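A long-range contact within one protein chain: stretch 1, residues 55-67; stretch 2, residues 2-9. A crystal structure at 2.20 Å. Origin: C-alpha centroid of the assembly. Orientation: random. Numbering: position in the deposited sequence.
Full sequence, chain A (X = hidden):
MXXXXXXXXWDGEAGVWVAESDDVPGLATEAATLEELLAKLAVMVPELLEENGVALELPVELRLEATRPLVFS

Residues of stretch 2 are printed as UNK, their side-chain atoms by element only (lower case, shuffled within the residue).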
ATOM      1  N   ALA A  55       9.788  15.067 -15.677  1.00 75.61           N
ATOM      2  CA  ALA A  55       9.935  16.163 -14.723  1.00 74.39           C
ATOM      3  C   ALA A  55       9.909  15.593 -13.309  1.00 76.09           C
ATOM      4  O   ALA A  55       9.075  15.972 -12.487  1.00 77.98           O
ATOM      5  CB  ALA A  55       8.813  17.185 -14.912  1.00 77.13           C
ATOM      6  N   LEU A  56      10.834  14.678 -13.031  1.00 73.04           N
ATOM      7  CA  LEU A  56      10.917  14.030 -11.724  1.00 69.82           C
ATOM      8  C   LEU A  56      12.230  14.258 -10.994  1.00 66.31           C
ATOM      9  O   LEU A  56      13.282  14.394 -11.618  1.00 62.28           O
ATOM     10  CB  LEU A  56      10.739  12.521 -11.877  1.00 69.52           C
ATOM     11  CG  LEU A  56       9.377  11.957 -12.260  1.00 69.93           C
ATOM     12  CD1 LEU A  56       9.520  10.474 -12.542  1.00 74.26           C
ATOM     13  CD2 LEU A  56       8.386  12.199 -11.132  1.00 66.78           C
ATOM     14  N   GLU A  57      12.161  14.293  -9.667  1.00 67.53           N
ATOM     15  CA  GLU A  57      13.361  14.437  -8.850  1.00 71.38           C
ATOM     16  C   GLU A  57      13.744  13.008  -8.474  1.00 69.06           C
ATOM     17  O   GLU A  57      12.881  12.204  -8.118  1.00 70.95           O
ATOM     18  CB  GLU A  57      13.085  15.264  -7.594  1.00 75.24           C
ATOM     19  CG  GLU A  57      12.836  16.731  -7.872  1.00 88.68           C
ATOM     20  CD  GLU A  57      12.789  17.557  -6.609  1.00100.00           C
ATOM     21  OE1 GLU A  57      13.770  17.518  -5.836  1.00101.92           O
ATOM     22  OE2 GLU A  57      11.771  18.245  -6.388  1.00105.47           O
ATOM     23  N   LEU A  58      15.030  12.689  -8.560  1.00 63.83           N
ATOM     24  CA  LEU A  58      15.505  11.341  -8.269  1.00 65.87           C
ATOM     25  C   LEU A  58      16.251  11.201  -6.940  1.00 67.13           C
ATOM     26  O   LEU A  58      16.691  12.191  -6.353  1.00 69.66           O
ATOM     27  CB  LEU A  58      16.392  10.868  -9.428  1.00 75.23           C
ATOM     28  CG  LEU A  58      15.748  10.549 -10.792  1.00 80.31           C
ATOM     29  CD1 LEU A  58      14.583  11.474 -11.102  1.00 81.85           C
ATOM     30  CD2 LEU A  58      16.808  10.675 -11.869  1.00 81.92           C
ATOM     31  N   PRO A  59      16.377   9.960  -6.435  1.00 67.87           N
ATOM     32  CA  PRO A  59      15.851   8.741  -7.059  1.00 69.73           C
ATOM     33  C   PRO A  59      14.354   8.612  -6.767  1.00 72.94           C
ATOM     34  O   PRO A  59      13.889   8.994  -5.686  1.00 67.24           O
ATOM     35  CB  PRO A  59      16.672   7.644  -6.396  1.00 72.19           C
ATOM     36  CG  PRO A  59      16.812   8.159  -5.006  1.00 69.83           C
ATOM     37  CD  PRO A  59      17.129   9.635  -5.209  1.00 66.83           C
ATOM     38  N   VAL A  60      13.605   8.078  -7.728  1.00 71.96           N
ATOM     39  CA  VAL A  60      12.160   7.934  -7.561  1.00 71.44           C
ATOM     40  C   VAL A  60      11.726   6.586  -6.994  1.00 63.36           C
ATOM     41  O   VAL A  60      12.225   5.535  -7.401  1.00 57.16           O
ATOM     42  CB  VAL A  60      11.412   8.155  -8.903  1.00 73.88           C
ATOM     43  CG1 VAL A  60       9.913   8.016  -8.690  1.00 78.33           C
ATOM     44  CG2 VAL A  60      11.732   9.529  -9.462  1.00 72.72           C
ATOM     45  N   GLU A  61      10.792   6.633  -6.047  1.00 58.31           N
ATOM     46  CA  GLU A  61      10.251   5.426  -5.428  1.00 50.06           C
ATOM     47  C   GLU A  61       8.736   5.373  -5.626  1.00 46.44           C
ATOM     48  O   GLU A  61       8.048   6.402  -5.631  1.00 36.18           O
ATOM     49  CB  GLU A  61      10.567   5.393  -3.935  1.00 50.62           C
ATOM     50  CG  GLU A  61      10.108   6.628  -3.177  1.00 80.04           C
ATOM     51  CD  GLU A  61      10.093   6.425  -1.668  1.00 90.42           C
ATOM     52  OE1 GLU A  61      11.113   5.962  -1.112  1.00101.27           O
ATOM     53  OE2 GLU A  61       9.061   6.740  -1.036  1.00 98.12           O
ATOM     54  N   LEU A  62       8.232   4.160  -5.786  1.00 33.78           N
ATOM     55  CA  LEU A  62       6.808   3.916  -5.984  1.00 43.84           C
ATOM     56  C   LEU A  62       6.121   3.519  -4.666  1.00 42.65           C
ATOM     57  O   LEU A  62       6.527   2.545  -4.031  1.00 36.98           O
ATOM     58  CB  LEU A  62       6.645   2.789  -7.007  1.00 41.00           C
ATOM     59  CG  LEU A  62       5.245   2.307  -7.375  1.00 51.59           C
ATOM     60  CD1 LEU A  62       4.564   3.354  -8.230  1.00 47.31           C
ATOM     61  CD2 LEU A  62       5.350   0.992  -8.133  1.00 51.30           C
ATOM     62  N   ARG A  63       5.101   4.272  -4.247  1.00 28.58           N
ATOM     63  CA  ARG A  63       4.367   3.937  -3.019  1.00 27.32           C
ATOM     64  C   ARG A  63       2.968   3.391  -3.365  1.00 38.71           C
ATOM     65  O   ARG A  63       2.052   4.148  -3.702  1.00 32.52           O
ATOM     66  CB  ARG A  63       4.222   5.162  -2.106  1.00 32.61           C
ATOM     67  CG  ARG A  63       3.565   4.842  -0.755  1.00 38.21           C
ATOM     68  CD  ARG A  63       3.402   6.079   0.126  1.00 48.93           C
ATOM     69  NE  ARG A  63       4.673   6.728   0.449  1.00 52.88           N
ATOM     70  CZ  ARG A  63       4.780   7.840   1.176  1.00 58.26           C
ATOM     71  NH1 ARG A  63       3.691   8.424   1.657  1.00 58.03           N
ATOM     72  NH2 ARG A  63       5.972   8.375   1.413  1.00 58.41           N
ATOM     73  N   LEU A  64       2.815   2.072  -3.307  1.00 35.48           N
ATOM     74  CA  LEU A  64       1.529   1.439  -3.590  1.00 28.23           C
ATOM     75  C   LEU A  64       0.685   1.480  -2.324  1.00 36.77           C
ATOM     76  O   LEU A  64       1.085   0.950  -1.285  1.00 29.18           O
ATOM     77  CB  LEU A  64       1.722  -0.007  -4.010  1.00 27.05           C
ATOM     78  CG  LEU A  64       0.824  -0.575  -5.120  1.00 42.81           C
ATOM     79  CD1 LEU A  64       0.620  -2.055  -4.850  1.00 19.26           C
ATOM     80  CD2 LEU A  64      -0.514   0.139  -5.184  1.00 42.94           C
ATOM     81  N   GLU A  65      -0.485   2.108  -2.419  1.00 26.58           N
ATOM     82  CA  GLU A  65      -1.382   2.253  -1.279  1.00 30.92           C
ATOM     83  C   GLU A  65      -2.683   1.466  -1.437  1.00 35.50           C
ATOM     84  O   GLU A  65      -3.311   1.490  -2.493  1.00 40.83           O
ATOM     85  CB  GLU A  65      -1.707   3.733  -1.076  1.00 33.78           C
ATOM     86  CG  GLU A  65      -0.463   4.608  -0.887  1.00 56.28           C
ATOM     87  CD  GLU A  65      -0.759   6.092  -1.045  1.00 65.14           C
ATOM     88  OE1 GLU A  65      -1.299   6.471  -2.108  1.00 51.68           O
ATOM     89  OE2 GLU A  65      -0.445   6.875  -0.115  1.00 70.78           O
ATOM     90  N   ALA A  66      -3.078   0.769  -0.378  1.00 25.23           N
ATOM     91  CA  ALA A  66      -4.308  -0.009  -0.377  1.00 35.12           C
ATOM     92  C   ALA A  66      -5.057   0.349   0.890  1.00 42.71           C
ATOM     93  O   ALA A  66      -4.525   0.189   1.997  1.00 35.49           O
ATOM     94  CB  ALA A  66      -4.002  -1.509  -0.398  1.00 31.30           C
ATOM     95  N   THR A  67      -6.289   0.831   0.737  1.00 38.71           N
ATOM     96  CA  THR A  67      -7.087   1.223   1.886  1.00 37.59           C
ATOM     97  C   THR A  67      -8.161   0.207   2.252  1.00 50.06           C
ATOM     98  O   THR A  67      -8.762  -0.439   1.389  1.00 59.02           O
ATOM     99  CB  THR A  67      -7.731   2.610   1.667  1.00 43.24           C
ATOM    100  OG1 THR A  67      -6.706   3.575   1.376  1.00 48.31           O
ATOM    101  CG2 THR A  67      -8.479   3.055   2.916  1.00 45.42           C
ATOM    102  N   UNK A   2      10.217  12.164  -7.065  1.00 71.92           N
ATOM    103  CA  UNK A   2      10.432  11.710  -5.656  1.00 71.14           C
ATOM    104  C   UNK A   2       9.611  10.451  -5.374  1.00 62.35           C
ATOM    105  O   UNK A   2       9.980   9.348  -5.786  1.00 62.76           O
ATOM    106  n   UNK A   2       8.387  13.525  -2.022  1.00 95.70           N
ATOM    107  c   UNK A   2      10.026  12.832  -4.699  1.00 73.99           C
ATOM    108  c   UNK A   2       9.805  13.690  -2.353  1.00 82.73           C
ATOM    109  n   UNK A   2       6.120  13.494  -2.460  1.00 90.25           N
ATOM    110  c   UNK A   2       7.373  13.661  -2.879  1.00 96.14           C
ATOM    111  n   UNK A   2       7.594  13.973  -4.154  1.00 94.59           N
ATOM    112  c   UNK A   2      10.349  12.578  -3.238  1.00 79.32           C
ATOM    113  N   UNK A   3       8.499  10.628  -4.670  1.00 57.89           N
ATOM    114  CA  UNK A   3       7.604   9.528  -4.339  1.00 57.80           C
ATOM    115  C   UNK A   3       6.340   9.603  -5.183  1.00 53.60           C
ATOM    116  O   UNK A   3       5.641  10.614  -5.174  1.00 47.64           O
ATOM    117  c   UNK A   3       6.123   8.519  -2.579  1.00 53.97           C
ATOM    118  c   UNK A   3       7.186   9.578  -2.871  1.00 59.43           C
ATOM    119  o   UNK A   3       8.331   9.350  -2.043  1.00 59.85           O
ATOM    120  N   UNK A   4       6.071   8.538  -5.929  1.00 49.82           N
ATOM    121  CA  UNK A   4       4.885   8.470  -6.774  1.00 48.62           C
ATOM    122  C   UNK A   4       3.847   7.604  -6.073  1.00 42.99           C
ATOM    123  O   UNK A   4       4.039   6.396  -5.910  1.00 43.77           O
ATOM    124  c   UNK A   4       5.601   9.878  -9.476  1.00 49.44           C
ATOM    125  c   UNK A   4       6.222   8.574  -9.027  1.00 47.24           C
ATOM    126  c   UNK A   4       5.221   7.850  -8.128  1.00 41.29           C
ATOM    127  c   UNK A   4       6.602   7.716 -10.212  1.00 55.89           C
ATOM    128  N   UNK A   5       2.756   8.229  -5.659  1.00 37.20           N
ATOM    129  CA  UNK A   5       1.694   7.521  -4.974  1.00 36.61           C
ATOM    130  C   UNK A   5       0.757   6.869  -5.982  1.00 37.60           C
ATOM    131  O   UNK A   5       0.251   7.526  -6.889  1.00 45.45           O
ATOM    132  n   UNK A   5       1.129  11.779  -0.295  1.00 73.84           N
ATOM    133  c   UNK A   5       1.906  10.859  -1.179  1.00 72.26           C
ATOM    134  c   UNK A   5       1.011  10.121  -2.162  1.00 62.41           C
ATOM    135  c   UNK A   5       1.816   9.189  -3.052  1.00 53.70           C
ATOM    136  c   UNK A   5       0.929   8.498  -4.081  1.00 40.78           C
ATOM    137  N   UNK A   6       0.546   5.568  -5.817  1.00 38.58           N
ATOM    138  CA  UNK A   6      -0.338   4.794  -6.682  1.00 37.95           C
ATOM    139  C   UNK A   6      -1.335   4.038  -5.811  1.00 40.98           C
ATOM    140  O   UNK A   6      -0.944   3.316  -4.879  1.00 31.18           O
ATOM    141  c   UNK A   6       0.451   3.766  -7.517  1.00 27.90           C
ATOM    142  c   UNK A   6      -0.504   2.907  -8.360  1.00 37.78           C
ATOM    143  c   UNK A   6       1.443   4.491  -8.406  1.00 35.05           C
ATOM    144  N   UNK A   7      -2.623   4.200  -6.097  1.00 32.58           N
ATOM    145  CA  UNK A   7      -3.627   3.495  -5.320  1.00 22.36           C
ATOM    146  C   UNK A   7      -3.999   2.170  -5.964  1.00 28.84           C
ATOM    147  O   UNK A   7      -4.097   2.061  -7.189  1.00 29.45           O
ATOM    148  o   UNK A   7      -4.704   7.108  -6.059  1.00 40.71           O
ATOM    149  c   UNK A   7      -4.749   5.543  -4.268  1.00 20.13           C
ATOM    150  c   UNK A   7      -4.188   6.729  -5.014  1.00 44.17           C
ATOM    151  c   UNK A   7      -4.892   4.327  -5.148  1.00 30.14           C
ATOM    152  n   UNK A   7      -3.132   7.332  -4.473  1.00 46.78           N
ATOM    153  N   UNK A   8      -4.199   1.164  -5.122  1.00 23.32           N
ATOM    154  CA  UNK A   8      -4.606  -0.155  -5.580  1.00 36.63           C
ATOM    155  C   UNK A   8      -6.019  -0.265  -5.055  1.00 32.62           C
ATOM    156  O   UNK A   8      -6.238  -0.216  -3.846  1.00 28.67           O
ATOM    157  c   UNK A   8      -3.733  -1.241  -4.973  1.00 26.26           C
ATOM    158  N   UNK A   9      -6.972  -0.379  -5.971  1.00 30.94           N
ATOM    159  CA  UNK A   9      -8.381  -0.463  -5.607  1.00 23.85           C
ATOM    160  C   UNK A   9      -8.861  -1.887  -5.854  1.00 22.33           C
ATOM    161  O   UNK A   9      -8.662  -2.442  -6.938  1.00 19.34           O
ATOM    162  c   UNK A   9      -8.771   2.632  -5.170  1.00 16.49           C
ATOM    163  c   UNK A   9      -8.975   2.719  -7.653  1.00 24.43           C
ATOM    164  c   UNK A   9      -8.493   1.919  -6.473  1.00 24.07           C
ATOM    165  c   UNK A   9      -9.163   0.542  -6.458  1.00 25.87           C
TER
HETATM  166  O   HOH W   1      -7.511   0.447  -1.672  1.00 33.25           O

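Position 2 has seven side-chain atoms: three carbons, a nitrogen, then a carbon carrying two more nitrogens. Its CA-to-CB bond points away from stretch 1, and the backbone makes the close contacts. Its N lies 2.9 Å from Glu 57 O, and its O lies 2.8 Å from Glu 61 N and 3.1 Å from Val 60 CA. A guanidinium on a three-carbon arm makes it Arg 2. Arg 2 N donates to Glu 57 O, and Arg 2 O accepts from Glu 61 N; the approach to Val 60 CA is a CA-H...O contact.

Position 3 has three side-chain atoms: one carbon carrying an oxygen and a second carbon. The oxygen is 2.9 Å from Glu 61 OE2. The end carbon lies over one face of the Arg 63 guanidinium, 3.8 Å from Arg 63 NE. A branch at CB with one hydroxyl identifies Thr 3, and its OG1 donates to Glu 61 OE2.

Position 4 has four carbons, forked at the second, and no polar atom. It is buried against apolar groups: one end carbon is 3.7 Å from Val 60 CG1, and the other is 4.0 Å from Leu 56 CD2. This is Leu 4. Leu 4 N and Leu 4 O both turn to stretch 1, with Leu 4 N donating to Glu 61 O and Leu 4 O accepting from Arg 63 N, each at 2.9 Å. Glu 61 and Arg 63 are the residues before and after Leu 62.

Position 5 has four carbons in a row ending in a nitrogen. Its aliphatic part makes the contact: CB is 3.6 Å from Glu 65 OE1, and the last carbon is 4.1 Å from Arg 63 NH1. This is Lys 5, with an extended chain, chi2 to chi4 all t.

Position 6 has three carbons, one of them carrying the other two. One end carbon packs 3.3 Å from Leu 62 CD1, and the other lies 4.2 Å from Leu 64 CD2. The branch at CB makes it Val 6, chi1 t. Val 6 N donates to Arg 63 O at 3.0 Å, and Val 6 O accepts from Glu 65 N at 2.8 Å.

Position 7 has three carbons, the third carrying one oxygen and one nitrogen. The nitrogen comes within 3.1 Å of Glu 65 OE1. This terminal amide is Gln 7, and NE2 donates to that oxygen.

Position 8 has a single side-chain carbon. CB points toward stretch 1 and meets Leu 64 CD2 at 3.5 Å. This is Ala 8. Ala 8 N donates to Glu 65 O at 2.8 Å. Water 1 links the strands by donating to Ala 8 O at 2.6 Å and accepting from Thr 67 N at 2.7 Å.

Position 9 has four carbons, forked at the second. It is exposed and makes no contact with stretch 1. This is Leu 9.

The contact is a parallel strand pair. Backbone hydrogen bonds fix the register, and side chains alternate between two faces. Leu 4 and Val 6 join Leu 62 and Leu 64 on an apolar face. Thr 3, Lys 5 and Gln 7 share the other with Glu 61, Arg 63 and Glu 65. There Thr 3 bonds to Glu 61 and Gln 7 to Glu 65, while the side chains of Lys 5 and Arg 63 pack without a hydrogen bond to the other stretch. Together the stretches bury 832 Å².

Stretch 2 (2-9) RTLKVQAL
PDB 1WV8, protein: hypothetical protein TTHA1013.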